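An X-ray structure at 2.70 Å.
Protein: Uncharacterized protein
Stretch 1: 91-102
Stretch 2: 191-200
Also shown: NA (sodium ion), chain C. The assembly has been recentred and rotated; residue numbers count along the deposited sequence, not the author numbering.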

ATOM      1  N   PHE A  91     -12.964 -23.461   3.097  1.00 34.33           N
ATOM      2  CA  PHE A  91     -13.590 -24.784   3.061  1.00 35.42           C
ATOM      3  C   PHE A  91     -13.469 -25.458   1.708  1.00 42.60           C
ATOM      4  O   PHE A  91     -13.481 -26.692   1.640  1.00 45.15           O
ATOM      5  N   GLY A  92     -13.361 -24.668   0.653  1.00 38.63           N
ATOM      6  CA  GLY A  92     -13.261 -25.210  -0.693  1.00 38.35           C
ATOM      7  C   GLY A  92     -14.592 -25.724  -1.185  1.00 42.36           C
ATOM      8  O   GLY A  92     -14.658 -26.769  -1.833  1.00 42.49           O
ATOM      9  N   ALA A  93     -15.659 -24.964  -0.885  1.00 38.79           N
ATOM     10  CA  ALA A  93     -17.042 -25.229  -1.270  1.00 38.15           C
ATOM     11  C   ALA A  93     -17.176 -25.310  -2.800  1.00 41.24           C
ATOM     12  O   ALA A  93     -16.460 -24.605  -3.521  1.00 41.10           O
ATOM     13  N   SER A  94     -18.045 -26.214  -3.290  1.00 36.31           N
ATOM     14  CA  SER A  94     -18.222 -26.464  -4.711  1.00 36.23           C
ATOM     15  C   SER A  94     -19.668 -26.701  -5.005  1.00 44.43           C
ATOM     16  O   SER A  94     -20.231 -27.700  -4.538  1.00 45.97           O
ATOM     17  N   GLY A  95     -20.257 -25.810  -5.802  1.00 41.00           N
ATOM     18  CA  GLY A  95     -21.656 -25.922  -6.185  1.00 41.44           C
ATOM     19  C   GLY A  95     -22.368 -24.603  -6.336  1.00 46.93           C
ATOM     20  O   GLY A  95     -21.750 -23.576  -6.635  1.00 46.77           O
ATOM     21  N   ARG A  96     -23.686 -24.637  -6.119  1.00 44.62           N
ATOM     22  CA  ARG A  96     -24.576 -23.485  -6.275  1.00 44.64           C
ATOM     23  C   ARG A  96     -25.190 -23.109  -4.927  1.00 48.27           C
ATOM     24  O   ARG A  96     -25.679 -23.996  -4.235  1.00 49.26           O
ATOM     25  N   VAL A  97     -25.116 -21.817  -4.525  1.00 42.37           N
ATOM     26  CA  VAL A  97     -25.665 -21.338  -3.240  1.00 40.00           C
ATOM     27  C   VAL A  97     -27.180 -21.356  -3.390  1.00 44.70           C
ATOM     28  O   VAL A  97     -27.706 -20.685  -4.280  1.00 46.05           O
ATOM     29  N   PRO A  98     -27.873 -22.244  -2.631  1.00 41.70           N
ATOM     30  CA  PRO A  98     -29.319 -22.425  -2.847  1.00 41.45           C
ATOM     31  C   PRO A  98     -30.158 -21.298  -2.271  1.00 46.00           C
ATOM     32  O   PRO A  98     -29.664 -20.499  -1.486  1.00 45.19           O
ATOM     33  N   ASP A  99     -31.452 -21.275  -2.639  1.00 44.45           N
ATOM     34  CA  ASP A  99     -32.432 -20.276  -2.224  1.00 45.28           C
ATOM     35  C   ASP A  99     -32.697 -20.347  -0.728  1.00 48.88           C
ATOM     36  O   ASP A  99     -33.269 -19.409  -0.170  1.00 50.41           O
ATOM     37  N   ALA A 100     -32.251 -21.441  -0.080  1.00 44.38           N
ATOM     38  CA  ALA A 100     -32.366 -21.695   1.360  1.00 44.81           C
ATOM     39  C   ALA A 100     -31.636 -20.604   2.190  1.00 50.08           C
ATOM     40  O   ALA A 100     -31.986 -20.381   3.356  1.00 51.22           O
ATOM     41  N   ILE A 101     -30.668 -19.900   1.566  1.00 43.93           N
ATOM     42  CA  ILE A 101     -29.867 -18.847   2.183  1.00 41.83           C
ATOM     43  C   ILE A 101     -30.792 -17.737   2.744  1.00 46.86           C
ATOM     44  O   ILE A 101     -30.509 -17.228   3.834  1.00 46.49           O
ATOM     45  N   GLY A 102     -31.910 -17.467   2.052  1.00 44.39           N
ATOM     46  CA  GLY A 102     -32.912 -16.458   2.408  1.00 45.15           C
ATOM     47  C   GLY A 102     -33.628 -16.659   3.735  1.00 49.67           C
ATOM     48  O   GLY A 102     -34.261 -15.736   4.241  1.00 49.07           O
ATOM     49  N   LEU A 191      -8.396 -20.162  -8.051  1.00 39.52           N
ATOM     50  CA  LEU A 191      -9.633 -20.390  -7.331  1.00 38.37           C
ATOM     51  C   LEU A 191      -9.395 -20.997  -5.946  1.00 44.42           C
ATOM     52  O   LEU A 191      -8.474 -21.808  -5.775  1.00 45.21           O
ATOM     53  N   SER A 192     -10.233 -20.590  -4.960  1.00 40.03           N
ATOM     54  CA  SER A 192     -10.237 -21.089  -3.572  1.00 38.67           C
ATOM     55  C   SER A 192     -11.469 -21.970  -3.343  1.00 44.26           C
ATOM     56  O   SER A 192     -11.601 -22.641  -2.309  1.00 45.70           O
ATOM     57  N   ASN A 193     -12.385 -21.938  -4.314  1.00 40.48           N
ATOM     58  CA  ASN A 193     -13.654 -22.659  -4.294  1.00 40.74           C
ATOM     59  C   ASN A 193     -14.193 -22.832  -5.720  1.00 45.02           C
ATOM     60  O   ASN A 193     -13.685 -22.212  -6.662  1.00 43.78           O
ATOM     61  N   ASN A 194     -15.283 -23.608  -5.848  1.00 41.58           N
ATOM     62  CA  ASN A 194     -15.951 -23.816  -7.112  1.00 41.10           C
ATOM     63  C   ASN A 194     -17.445 -23.401  -6.996  1.00 43.73           C
ATOM     64  O   ASN A 194     -18.334 -24.146  -7.411  1.00 43.40           O
ATOM     65  N   ILE A 195     -17.706 -22.199  -6.417  1.00 38.84           N
ATOM     66  CA  ILE A 195     -19.055 -21.649  -6.320  1.00 39.32           C
ATOM     67  C   ILE A 195     -19.398 -21.138  -7.730  1.00 44.14           C
ATOM     68  O   ILE A 195     -18.737 -20.235  -8.225  1.00 42.73           O
ATOM     69  N   THR A 196     -20.398 -21.737  -8.388  1.00 42.02           N
ATOM     70  CA  THR A 196     -20.754 -21.394  -9.764  1.00 41.94           C
ATOM     71  C   THR A 196     -22.026 -20.553  -9.853  1.00 46.08           C
ATOM     72  O   THR A 196     -22.338 -20.035 -10.923  1.00 47.38           O
ATOM     73  N   PHE A 197     -22.740 -20.395  -8.742  1.00 41.33           N
ATOM     74  CA  PHE A 197     -23.999 -19.669  -8.701  1.00 41.64           C
ATOM     75  C   PHE A 197     -24.275 -19.163  -7.279  1.00 44.18           C
ATOM     76  O   PHE A 197     -23.931 -19.837  -6.298  1.00 43.20           O
ATOM     77  N   VAL A 198     -24.893 -17.975  -7.173  1.00 40.33           N
ATOM     78  CA  VAL A 198     -25.319 -17.380  -5.904  1.00 39.97           C
ATOM     79  C   VAL A 198     -26.754 -16.943  -6.112  1.00 46.40           C
ATOM     80  O   VAL A 198     -27.042 -16.168  -7.033  1.00 46.88           O
ATOM     81  N   SER A 199     -27.650 -17.469  -5.263  1.00 42.85           N
ATOM     82  CA  SER A 199     -29.084 -17.230  -5.279  1.00 43.62           C
ATOM     83  C   SER A 199     -29.461 -15.742  -5.056  1.00 49.73           C
ATOM     84  O   SER A 199     -28.838 -15.015  -4.279  1.00 50.07           O
ATOM     85  N   LYS A 200     -30.524 -15.332  -5.744  1.00 45.89           N
ATOM     86  CA  LYS A 200     -31.223 -14.061  -5.675  1.00 45.57           C
ATOM     87  C   LYS A 200     -31.650 -13.761  -4.229  1.00 49.26           C
ATOM     88  O   LYS A 200     -31.716 -12.596  -3.834  1.00 49.42           O
TER

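The most distinctive feature of this contact is a cation-pi stack between Arg96 and Phe197, within two stretches that run parallel. The guanidinium of Arg96 lies flat on the ring of Phe197: the two centres are 4.0 Å apart, the planes are inclined by 27°, and Arg96 CZ sits only 23° off the ring normal, so the charge is over the face. The nearest atoms are Arg96 NH1 and Phe197 CD2, at 3.4 Å. Arg96 reaches this position with chi1 m, chi2 t and chi3 p, while Phe197 has chi1 t and chi2 of -85°. Arg96 NE and NH2 are hydrogen-bonded elsewhere in the structure. At the ring's edge, near its plane, lies Val97 O.

Backbone hydrogen bonds run alongside these side-chain contacts. Asn194 N donates to Ala93 O (2.8 Å, 170°), Gly95 N to Asn194 O (3.0 Å, 154°), and Thr196 N to Gly95 O (2.9 Å, 165°). Thr196, with chi1 p, adds a weak bond from OG1 to the same Gly95 O at 3.3 Å, and its OG1 also lies 3.5 Å from Arg96 CG. Farther along, Val97 N donates to Phe197 O (2.9 Å, 176°).

Ser94 and Asn194, both chi1 t, point to one face of the sheet; Ser94 OG approaches Asn194 CB to 3.6 Å. Ile195, Val97 and Val198 make apolar contacts. Ile195, m at both chi1 and chi2, brings CD1 to 3.5 Å from Ala93 CB, while its CG2 lies 3.8 Å from Val97 CG2. Val97 and Val198 are both t, and Val97 CB is 4.2 Å from Val198 CG1. Gly95 has no side chain, and its phi/psi of 145/-153 would jam a CB against the preceding carbonyl oxygen.

Ser199 closes the far end. Its CB points toward stretch 1, and chi1 t places OG 2.7 Å from Asp99 OD1, to which it donates a hydrogen bond. Asp99 starts sideways, but its chi1 m rotamer brings the carboxylate nearer. Ser199 CB also packs 3.3 Å from Val97 O and 4.2 Å from Ile101 CG2.

At the other end, Asn193 (chi1 p) turns its amide away from stretch 1; its OD1 accepts from Ile195 N at 3.1 Å and 168°, a bond within the same stretch. The sodium ion is bound by Ser192 O at 2.5 Å, and that same oxygen receives a CA-H...O contact from Gly92 CA at 3.5 Å.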

ATOM      1  CB  PHE A  91     -15.072 -24.708   3.466  1.00 36.63           C
ATOM      2  CG  PHE A  91     -15.301 -24.639   4.954  1.00 36.68           C
ATOM      3  CD1 PHE A  91     -14.809 -25.634   5.799  1.00 38.19           C
ATOM      4  CD2 PHE A  91     -16.041 -23.601   5.514  1.00 37.24           C
ATOM      5  CE1 PHE A  91     -15.048 -25.578   7.180  1.00 38.78           C
ATOM      6  CE2 PHE A  91     -16.287 -23.553   6.892  1.00 38.68           C
ATOM      7  CZ  PHE A  91     -15.795 -24.547   7.713  1.00 36.44           C
ATOM      8  CB  ALA A  93     -17.938 -24.141  -0.715  1.00 38.76           C
ATOM      9  CB  SER A  94     -17.387 -27.671  -5.146  1.00 38.91           C
ATOM     10  OG  SER A  94     -17.698 -28.096  -6.464  1.00 49.71           O
ATOM     11  CB  ARG A  96     -25.667 -23.822  -7.311  1.00 43.01           C
ATOM     12  CG  ARG A  96     -25.116 -24.079  -8.731  1.00 48.12           C
ATOM     13  CD  ARG A  96     -26.092 -24.816  -9.648  1.00 47.06           C
ATOM     14  NE  ARG A  96     -27.432 -24.216  -9.660  1.00 39.10           N
ATOM     15  CZ  ARG A  96     -27.856 -23.326 -10.552  1.00 50.91           C
ATOM     16  NH1 ARG A  96     -27.062 -22.939 -11.543  1.00 37.73           N
ATOM     17  NH2 ARG A  96     -29.084 -22.827 -10.468  1.00 36.41           N
ATOM     18  CB  VAL A  97     -25.083 -19.969  -2.813  1.00 41.48           C
ATOM     19  CG1 VAL A  97     -25.687 -19.504  -1.498  1.00 41.08           C
ATOM     20  CG2 VAL A  97     -23.560 -20.045  -2.698  1.00 39.11           C
ATOM     21  CB  PRO A  98     -29.614 -23.756  -2.143  1.00 43.68           C
ATOM     22  CG  PRO A  98     -28.601 -23.877  -1.083  1.00 47.96           C
ATOM     23  CD  PRO A  98     -27.374 -23.127  -1.542  1.00 43.08           C
ATOM     24  CB  ASP A  99     -33.746 -20.459  -3.015  1.00 49.09           C
ATOM     25  CG  ASP A  99     -33.534 -20.514  -4.517  1.00 60.65           C
ATOM     26  OD1 ASP A  99     -32.884 -19.594  -5.066  1.00 59.92           O
ATOM     27  OD2 ASP A  99     -33.940 -21.509  -5.126  1.00 68.44           O
ATOM     28  CB  ALA A 100     -31.797 -23.075   1.693  1.00 44.60           C
ATOM     29  CB  ILE A 101     -28.789 -18.300   1.186  1.00 42.55           C
ATOM     30  CG1 ILE A 101     -27.756 -17.377   1.855  1.00 41.36           C
ATOM     31  CG2 ILE A 101     -29.354 -17.689  -0.087  1.00 42.17           C
ATOM     32  CD1 ILE A 101     -26.493 -18.074   2.265  1.00 40.90           C
ATOM     33  CB  LEU A 191     -10.559 -21.309  -8.157  1.00 37.37           C
ATOM     34  CG  LEU A 191     -10.893 -20.844  -9.595  1.00 39.32           C
ATOM     35  CD1 LEU A 191     -11.749 -21.868 -10.306  1.00 38.73           C
ATOM     36  CD2 LEU A 191     -11.598 -19.471  -9.616  1.00 37.40           C
ATOM     37  CB  SER A 192     -10.234 -19.927  -2.582  1.00 40.07           C
ATOM     38  OG  SER A 192     -11.507 -19.297  -2.533  1.00 43.92           O
ATOM     39  CB  ASN A 193     -14.672 -21.880  -3.433  1.00 38.42           C
ATOM     40  CG  ASN A 193     -14.941 -20.492  -3.981  1.00 50.68           C
ATOM     41  OD1 ASN A 193     -15.626 -20.315  -4.987  1.00 38.65           O
ATOM     42  ND2 ASN A 193     -14.340 -19.486  -3.379  1.00 46.10           N
ATOM     43  CB  ASN A 194     -15.781 -25.248  -7.583  1.00 40.89           C
ATOM     44  CG  ASN A 194     -15.956 -25.371  -9.068  1.00 73.62           C
ATOM     45  OD1 ASN A 194     -15.054 -25.041  -9.855  1.00 67.21           O
ATOM     46  ND2 ASN A 194     -17.146 -25.791  -9.476  1.00 70.31           N
ATOM     47  CB  ILE A 195     -19.201 -20.552  -5.218  1.00 42.43           C
ATOM     48  CG1 ILE A 195     -18.652 -20.939  -3.819  1.00 42.46           C
ATOM     49  CG2 ILE A 195     -20.612 -19.973  -5.155  1.00 43.11           C
ATOM     50  CD1 ILE A 195     -19.252 -22.073  -3.204  1.00 52.29           C
ATOM     51  CB  THR A 196     -20.921 -22.686 -10.582  1.00 51.08           C
ATOM     52  OG1 THR A 196     -21.878 -23.546  -9.942  1.00 58.12           O
ATOM     53  CG2 THR A 196     -19.598 -23.426 -10.769  1.00 48.77           C
ATOM     54  CB  PHE A 197     -25.136 -20.622  -9.170  1.00 44.69           C
ATOM     55  CG  PHE A 197     -26.447 -19.974  -9.506  1.00 47.77           C
ATOM     56  CD1 PHE A 197     -27.379 -19.699  -8.516  1.00 51.47           C
ATOM     57  CD2 PHE A 197     -26.758 -19.642 -10.817  1.00 52.06           C
ATOM     58  CE1 PHE A 197     -28.572 -19.046  -8.822  1.00 53.13           C
ATOM     59  CE2 PHE A 197     -27.959 -19.005 -11.124  1.00 55.99           C
ATOM     60  CZ  PHE A 197     -28.864 -18.723 -10.124  1.00 53.60           C
ATOM     61  CB  VAL A 198     -24.439 -16.239  -5.315  1.00 41.94           C
ATOM     62  CG1 VAL A 198     -24.865 -15.926  -3.884  1.00 41.70           C
ATOM     63  CG2 VAL A 198     -22.966 -16.601  -5.336  1.00 40.38           C
ATOM     64  CB  SER A 199     -29.751 -18.086  -4.203  1.00 46.60           C
ATOM     65  OG  SER A 199     -31.126 -17.798  -4.019  1.00 54.00           O
ATOM     66  CB  LYS A 200     -32.470 -14.230  -6.569  1.00 49.04           C
ATOM     67  CG  LYS A 200     -33.300 -13.005  -6.880  1.00 57.64           C
ATOM     68  CD  LYS A 200     -34.471 -13.402  -7.761  1.00 60.58           C
ATOM     69  CE  LYS A 200     -35.414 -12.247  -7.999  1.00 73.82           C
ATOM     70  NZ  LYS A 200     -36.531 -12.597  -8.930  1.00 82.11           N
TER
HETATM   71 NA    NA C1001     -11.544 -21.967   0.052  1.00 42.76          NA